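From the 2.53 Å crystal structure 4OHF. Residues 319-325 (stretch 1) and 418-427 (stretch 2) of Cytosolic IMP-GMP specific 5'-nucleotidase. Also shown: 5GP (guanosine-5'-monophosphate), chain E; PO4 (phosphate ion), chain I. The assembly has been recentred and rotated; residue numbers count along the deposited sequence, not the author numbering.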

ATOM      1  N   ARG B 319      14.996 -21.569  10.482  1.00 40.83           N
ATOM      2  CA  ARG B 319      14.062 -22.616  10.119  1.00 39.73           C
ATOM      3  C   ARG B 319      12.951 -22.555  11.167  1.00 40.47           C
ATOM      4  O   ARG B 319      13.220 -22.429  12.366  1.00 40.86           O
ATOM      5  CB  ARG B 319      14.747 -23.982  10.147  1.00 37.85           C
ATOM      6  CG  ARG B 319      15.961 -24.066   9.229  1.00 36.18           C
ATOM      7  CD  ARG B 319      15.637 -23.558   7.846  1.00 32.72           C
ATOM      8  NE  ARG B 319      14.566 -24.336   7.234  1.00 34.25           N
ATOM      9  CZ  ARG B 319      14.708 -25.570   6.763  1.00 33.96           C
ATOM     10  NH1 ARG B 319      15.891 -26.168   6.831  1.00 35.41           N
ATOM     11  NH2 ARG B 319      13.662 -26.210   6.241  1.00 31.18           N
ATOM     12  N   THR B 320      11.700 -22.615  10.724  1.00 40.37           N
ATOM     13  CA  THR B 320      10.579 -22.579  11.655  1.00 39.70           C
ATOM     14  C   THR B 320       9.759 -23.875  11.640  1.00 39.08           C
ATOM     15  O   THR B 320       9.420 -24.407  10.585  1.00 40.32           O
ATOM     16  CB  THR B 320       9.647 -21.392  11.357  1.00 38.23           C
ATOM     17  OG1 THR B 320       9.244 -21.442   9.989  1.00 38.63           O
ATOM     18  CG2 THR B 320      10.352 -20.082  11.606  1.00 38.89           C
ATOM     19  N   ALA B 321       9.458 -24.383  12.830  1.00 37.42           N
ATOM     20  CA  ALA B 321       8.670 -25.596  12.976  1.00 34.86           C
ATOM     21  C   ALA B 321       7.458 -25.244  13.827  1.00 34.27           C
ATOM     22  O   ALA B 321       7.429 -24.221  14.499  1.00 34.85           O
ATOM     23  CB  ALA B 321       9.488 -26.677  13.647  1.00 33.30           C
ATOM     24  N   LEU B 322       6.461 -26.100  13.821  1.00 33.64           N
ATOM     25  CA  LEU B 322       5.257 -25.810  14.565  1.00 34.19           C
ATOM     26  C   LEU B 322       4.689 -26.999  15.347  1.00 34.26           C
ATOM     27  O   LEU B 322       4.822 -28.163  14.960  1.00 33.79           O
ATOM     28  CB  LEU B 322       4.216 -25.308  13.581  1.00 33.85           C
ATOM     29  CG  LEU B 322       3.039 -24.518  14.098  1.00 36.16           C
ATOM     30  CD1 LEU B 322       3.531 -23.195  14.622  1.00 35.99           C
ATOM     31  CD2 LEU B 322       2.039 -24.316  12.952  1.00 38.15           C
ATOM     32  N   VAL B 323       4.074 -26.683  16.474  1.00 34.41           N
ATOM     33  CA  VAL B 323       3.421 -27.674  17.306  1.00 35.10           C
ATOM     34  C   VAL B 323       1.938 -27.297  17.207  1.00 35.40           C
ATOM     35  O   VAL B 323       1.569 -26.151  17.476  1.00 34.70           O
ATOM     36  CB  VAL B 323       3.908 -27.571  18.763  1.00 36.24           C
ATOM     37  CG1 VAL B 323       2.840 -28.051  19.698  1.00 39.03           C
ATOM     38  CG2 VAL B 323       5.156 -28.404  18.952  1.00 33.79           C
ATOM     39  N   VAL B 324       1.100 -28.232  16.771  1.00 35.83           N
ATOM     40  CA  VAL B 324      -0.336 -27.974  16.661  1.00 36.73           C
ATOM     41  C   VAL B 324      -1.094 -28.918  17.596  1.00 38.79           C
ATOM     42  O   VAL B 324      -1.416 -30.050  17.238  1.00 39.40           O
ATOM     43  CB  VAL B 324      -0.824 -28.173  15.225  1.00 36.24           C
ATOM     44  CG1 VAL B 324      -2.272 -27.756  15.101  1.00 35.48           C
ATOM     45  CG2 VAL B 324       0.036 -27.366  14.280  1.00 37.56           C
ATOM     46  N   GLU B 325      -1.363 -28.436  18.802  1.00 41.02           N
ATOM     47  CA  GLU B 325      -2.057 -29.208  19.824  1.00 43.18           C
ATOM     48  C   GLU B 325      -3.303 -29.935  19.319  1.00 42.60           C
ATOM     49  O   GLU B 325      -3.526 -31.089  19.677  1.00 44.01           O
ATOM     50  CB  GLU B 325      -2.430 -28.286  20.994  1.00 47.64           C
ATOM     51  CG  GLU B 325      -3.347 -28.910  22.044  1.00 57.57           C
ATOM     52  CD  GLU B 325      -2.594 -29.522  23.214  1.00 64.11           C
ATOM     53  OE1 GLU B 325      -2.509 -28.851  24.272  1.00 66.93           O
ATOM     54  OE2 GLU B 325      -2.081 -30.664  23.083  1.00 67.68           O
ATOM     55  N   TYR B 418      -7.756 -22.937   4.999  1.00 38.78           N
ATOM     56  CA  TYR B 418      -6.843 -21.817   4.960  1.00 37.39           C
ATOM     57  C   TYR B 418      -5.800 -22.020   6.066  1.00 36.35           C
ATOM     58  O   TYR B 418      -4.628 -21.681   5.890  1.00 34.65           O
ATOM     59  CB  TYR B 418      -7.628 -20.505   5.159  1.00 38.79           C
ATOM     60  CG  TYR B 418      -6.760 -19.269   5.272  1.00 39.33           C
ATOM     61  CD1 TYR B 418      -5.974 -18.841   4.198  1.00 39.74           C
ATOM     62  CD2 TYR B 418      -6.658 -18.584   6.475  1.00 39.35           C
ATOM     63  CE1 TYR B 418      -5.103 -17.775   4.329  1.00 40.70           C
ATOM     64  CE2 TYR B 418      -5.790 -17.522   6.623  1.00 42.27           C
ATOM     65  CZ  TYR B 418      -5.012 -17.120   5.549  1.00 43.21           C
ATOM     66  OH  TYR B 418      -4.132 -16.075   5.712  1.00 44.74           O
ATOM     67  N   PHE B 419      -6.219 -22.578   7.202  1.00 34.09           N
ATOM     68  CA  PHE B 419      -5.277 -22.816   8.284  1.00 34.71           C
ATOM     69  C   PHE B 419      -4.242 -23.868   7.860  1.00 36.56           C
ATOM     70  O   PHE B 419      -3.069 -23.805   8.263  1.00 38.07           O
ATOM     71  CB  PHE B 419      -5.992 -23.259   9.561  1.00 30.08           C
ATOM     72  CG  PHE B 419      -5.047 -23.663  10.669  1.00 30.04           C
ATOM     73  CD1 PHE B 419      -4.804 -25.007  10.945  1.00 30.14           C
ATOM     74  CD2 PHE B 419      -4.361 -22.700  11.404  1.00 28.12           C
ATOM     75  CE1 PHE B 419      -3.885 -25.384  11.933  1.00 30.43           C
ATOM     76  CE2 PHE B 419      -3.440 -23.057  12.389  1.00 28.58           C
ATOM     77  CZ  PHE B 419      -3.200 -24.404  12.658  1.00 30.22           C
ATOM     78  N   ALA B 420      -4.671 -24.831   7.052  1.00 35.90           N
ATOM     79  CA  ALA B 420      -3.761 -25.859   6.564  1.00 37.13           C
ATOM     80  C   ALA B 420      -2.656 -25.194   5.745  1.00 37.36           C
ATOM     81  O   ALA B 420      -1.482 -25.524   5.891  1.00 38.07           O
ATOM     82  CB  ALA B 420      -4.510 -26.868   5.711  1.00 37.63           C
ATOM     83  N   TYR B 421      -3.040 -24.253   4.890  1.00 38.58           N
ATOM     84  CA  TYR B 421      -2.078 -23.530   4.067  1.00 39.73           C
ATOM     85  C   TYR B 421      -1.055 -22.814   4.950  1.00 38.78           C
ATOM     86  O   TYR B 421       0.148 -22.883   4.701  1.00 37.11           O
ATOM     87  CB  TYR B 421      -2.793 -22.514   3.146  1.00 42.25           C
ATOM     88  CG  TYR B 421      -2.032 -21.207   2.982  1.00 47.98           C
ATOM     89  CD1 TYR B 421      -2.390 -20.065   3.707  1.00 49.76           C
ATOM     90  CD2 TYR B 421      -0.884 -21.140   2.181  1.00 51.13           C
ATOM     91  CE1 TYR B 421      -1.618 -18.892   3.651  1.00 52.78           C
ATOM     92  CE2 TYR B 421      -0.105 -19.973   2.116  1.00 52.25           C
ATOM     93  CZ  TYR B 421      -0.473 -18.859   2.851  1.00 53.83           C
ATOM     94  OH  TYR B 421       0.319 -17.732   2.792  1.00 54.50           O
ATOM     95  N   GLN B 422      -1.540 -22.120   5.975  1.00 40.00           N
ATOM     96  CA  GLN B 422      -0.664 -21.395   6.887  1.00 39.79           C
ATOM     97  C   GLN B 422       0.361 -22.332   7.500  1.00 39.97           C
ATOM     98  O   GLN B 422       1.562 -22.036   7.519  1.00 40.37           O
ATOM     99  CB  GLN B 422      -1.469 -20.740   8.001  1.00 40.10           C
ATOM    100  CG  GLN B 422      -2.190 -19.472   7.611  1.00 41.74           C
ATOM    101  CD  GLN B 422      -2.825 -18.808   8.825  1.00 45.08           C
ATOM    102  OE1 GLN B 422      -3.900 -19.215   9.286  1.00 47.75           O
ATOM    103  NE2 GLN B 422      -2.147 -17.799   9.374  1.00 46.21           N
ATOM    104  N   VAL B 423      -0.118 -23.458   8.020  1.00 39.63           N
ATOM    105  CA  VAL B 423       0.783 -24.440   8.615  1.00 39.16           C
ATOM    106  C   VAL B 423       1.824 -24.874   7.578  1.00 38.72           C
ATOM    107  O   VAL B 423       3.020 -24.912   7.854  1.00 36.46           O
ATOM    108  CB  VAL B 423       0.007 -25.678   9.116  1.00 37.86           C
ATOM    109  CG1 VAL B 423       0.956 -26.832   9.372  1.00 36.36           C
ATOM    110  CG2 VAL B 423      -0.718 -25.328  10.395  1.00 36.80           C
ATOM    111  N   ASP B 424       1.354 -25.184   6.376  1.00 38.72           N
ATOM    112  CA  ASP B 424       2.246 -25.609   5.322  1.00 40.34           C
ATOM    113  C   ASP B 424       3.276 -24.542   4.941  1.00 41.04           C
ATOM    114  O   ASP B 424       4.425 -24.871   4.663  1.00 41.62           O
ATOM    115  CB  ASP B 424       1.436 -26.003   4.083  1.00 43.53           C
ATOM    116  CG  ASP B 424       2.297 -26.634   3.000  1.00 47.72           C
ATOM    117  OD1 ASP B 424       3.051 -27.579   3.322  1.00 50.05           O
ATOM    118  OD2 ASP B 424       2.227 -26.196   1.829  1.00 49.44           O
ATOM    119  N   ARG B 425       2.879 -23.271   4.932  1.00 40.87           N
ATOM    120  CA  ARG B 425       3.796 -22.206   4.531  1.00 40.41           C
ATOM    121  C   ARG B 425       4.777 -21.784   5.622  1.00 40.17           C
ATOM    122  O   ARG B 425       5.901 -21.367   5.337  1.00 38.06           O
ATOM    123  CB  ARG B 425       3.015 -20.979   4.058  1.00 41.11           C
ATOM    124  CG  ARG B 425       3.878 -19.914   3.391  1.00 42.50           C
ATOM    125  CD  ARG B 425       3.175 -18.568   3.361  1.00 48.52           C
ATOM    126  NE  ARG B 425       3.470 -17.784   2.157  1.00 52.32           N
ATOM    127  CZ  ARG B 425       4.693 -17.475   1.736  1.00 54.09           C
ATOM    128  NH1 ARG B 425       5.771 -17.887   2.415  1.00 54.23           N
ATOM    129  NH2 ARG B 425       4.834 -16.738   0.641  1.00 52.99           N
ATOM    130  N   PHE B 426       4.357 -21.908   6.871  1.00 38.62           N
ATOM    131  CA  PHE B 426       5.197 -21.511   7.978  1.00 36.99           C
ATOM    132  C   PHE B 426       6.034 -22.622   8.585  1.00 36.00           C
ATOM    133  O   PHE B 426       7.152 -22.377   9.016  1.00 37.31           O
ATOM    134  CB  PHE B 426       4.334 -20.858   9.063  1.00 38.16           C
ATOM    135  CG  PHE B 426       5.075 -20.556  10.338  1.00 41.45           C
ATOM    136  CD1 PHE B 426       5.285 -21.551  11.294  1.00 43.86           C
ATOM    137  CD2 PHE B 426       5.565 -19.277  10.589  1.00 43.29           C
ATOM    138  CE1 PHE B 426       5.973 -21.268  12.478  1.00 44.17           C
ATOM    139  CE2 PHE B 426       6.252 -18.984  11.766  1.00 42.61           C
ATOM    140  CZ  PHE B 426       6.457 -19.978  12.710  1.00 42.16           C
ATOM    141  N   ALA B 427       5.512 -23.837   8.631  1.00 33.97           N
ATOM    142  CA  ALA B 427       6.253 -24.925   9.255  1.00 35.27           C
ATOM    143  C   ALA B 427       6.879 -25.916   8.309  1.00 35.89           C
ATOM    144  O   ALA B 427       6.193 -26.470   7.455  1.00 36.04           O
ATOM    145  CB  ALA B 427       5.347 -25.687  10.233  1.00 35.61           C
TER
HETATM  146  P   5GP E 501       0.623 -13.301  -4.042  1.00103.83           P
HETATM  147  O1P 5GP E 501       1.817 -12.444  -3.775  1.00104.72           O
HETATM  148  O2P 5GP E 501       1.005 -14.748  -4.249  1.00104.11           O
HETATM  149  O3P 5GP E 501      -0.193 -12.809  -5.232  1.00104.66           O
HETATM  150  O5' 5GP E 501      -0.392 -13.191  -2.799  1.00101.46           O
HETATM  151  C5' 5GP E 501       0.002 -13.563  -1.476  1.00 98.68           C
HETATM  152  C4' 5GP E 501      -0.980 -14.558  -0.866  1.00 95.65           C
HETATM  153  O4' 5GP E 501      -1.224 -15.766  -1.596  1.00 93.17           O
HETATM  154  C3' 5GP E 501      -0.649 -15.062   0.555  1.00 94.24           C
HETATM  155  O3' 5GP E 501      -0.586 -14.008   1.568  1.00 94.85           O
HETATM  156  C2' 5GP E 501      -1.772 -16.059   0.751  1.00 92.54           C
HETATM  157  O2' 5GP E 501      -2.913 -15.399   1.417  1.00 92.52           O
HETATM  158  C1' 5GP E 501      -2.068 -16.561  -0.694  1.00 90.18           C
HETATM  159  N9  5GP E 501      -1.770 -18.048  -0.892  1.00 84.74           N
HETATM  160  C8  5GP E 501      -2.560 -19.104  -0.617  1.00 82.52           C
HETATM  161  N7  5GP E 501      -1.946 -20.279  -0.933  1.00 80.60           N
HETATM  162  C5  5GP E 501      -0.723 -19.942  -1.428  1.00 80.74           C
HETATM  163  C6  5GP E 501       0.389 -20.666  -1.934  1.00 80.30           C
HETATM  164  O6  5GP E 501       0.344 -21.920  -1.979  1.00 79.11           O
HETATM  165  N1  5GP E 501       1.511 -19.979  -2.370  1.00 80.25           N
HETATM  166  C2  5GP E 501       1.582 -18.626  -2.329  1.00 80.39           C
HETATM  167  N2  5GP E 501       2.692 -17.982  -2.765  1.00 78.96           N
HETATM  168  N3  5GP E 501       0.513 -17.888  -1.839  1.00 81.03           N
HETATM  169  C4  5GP E 501      -0.624 -18.533  -1.398  1.00 82.02           C
HETATM  170  P   PO4 I 502      11.229 -23.345   6.769  1.00 68.79           P
HETATM  171  O1  PO4 I 502      11.967 -23.566   8.038  1.00 66.49           O
HETATM  172  O2  PO4 I 502       9.769 -23.414   7.026  1.00 70.31           O
HETATM  173  O3  PO4 I 502      11.608 -24.390   5.788  1.00 71.75           O
HETATM  174  O4  PO4 I 502      11.568 -22.011   6.218  1.00 69.89           O

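The strand 319-323 lays alternate side chains on the helix 418-426: Thr-320 and Leu-322 point toward it, Ala-321 away, and Val-324 beyond the strand's end points toward it again. The two elements run at 140°, nearer antiparallel than parallel, so successive inward residues generally meet earlier positions on the helix.

Thr-320 carries the one hydrogen bond of the contact. Its p rotamer (chi1 54°) sends OG1 to Phe-426 O, very short at 2.5 Å, near the helix's C-terminal end. The same residue sets CB over the face of the Phe-426 ring, 4.0 Å from the centroid, a CH-pi contact. Phe-426 starts sideways, yet with chi1 at 173° (t) its ring end comes nearer the strand and lies between Thr-320 and Leu-322, whose CD1 is 3.8 Å from Phe-426 CE1.

Leu-322, t then p, splits its methyls: CD1 goes to Phe-426, while CD2 reaches Val-423 CG2 at 3.9 Å. Its CB rests 3.6 Å from Ala-427 CB, where the backbones run close, CA of Ala-321 to CA of Ala-427 being 4.5 Å. Ala-427 CA also approaches Thr-320 O at 3.5 Å, a CA-H...O contact.

Val-324 finishes more loosely, CG1 lying 4.3 Å from Phe-419 CZ at the ring edge.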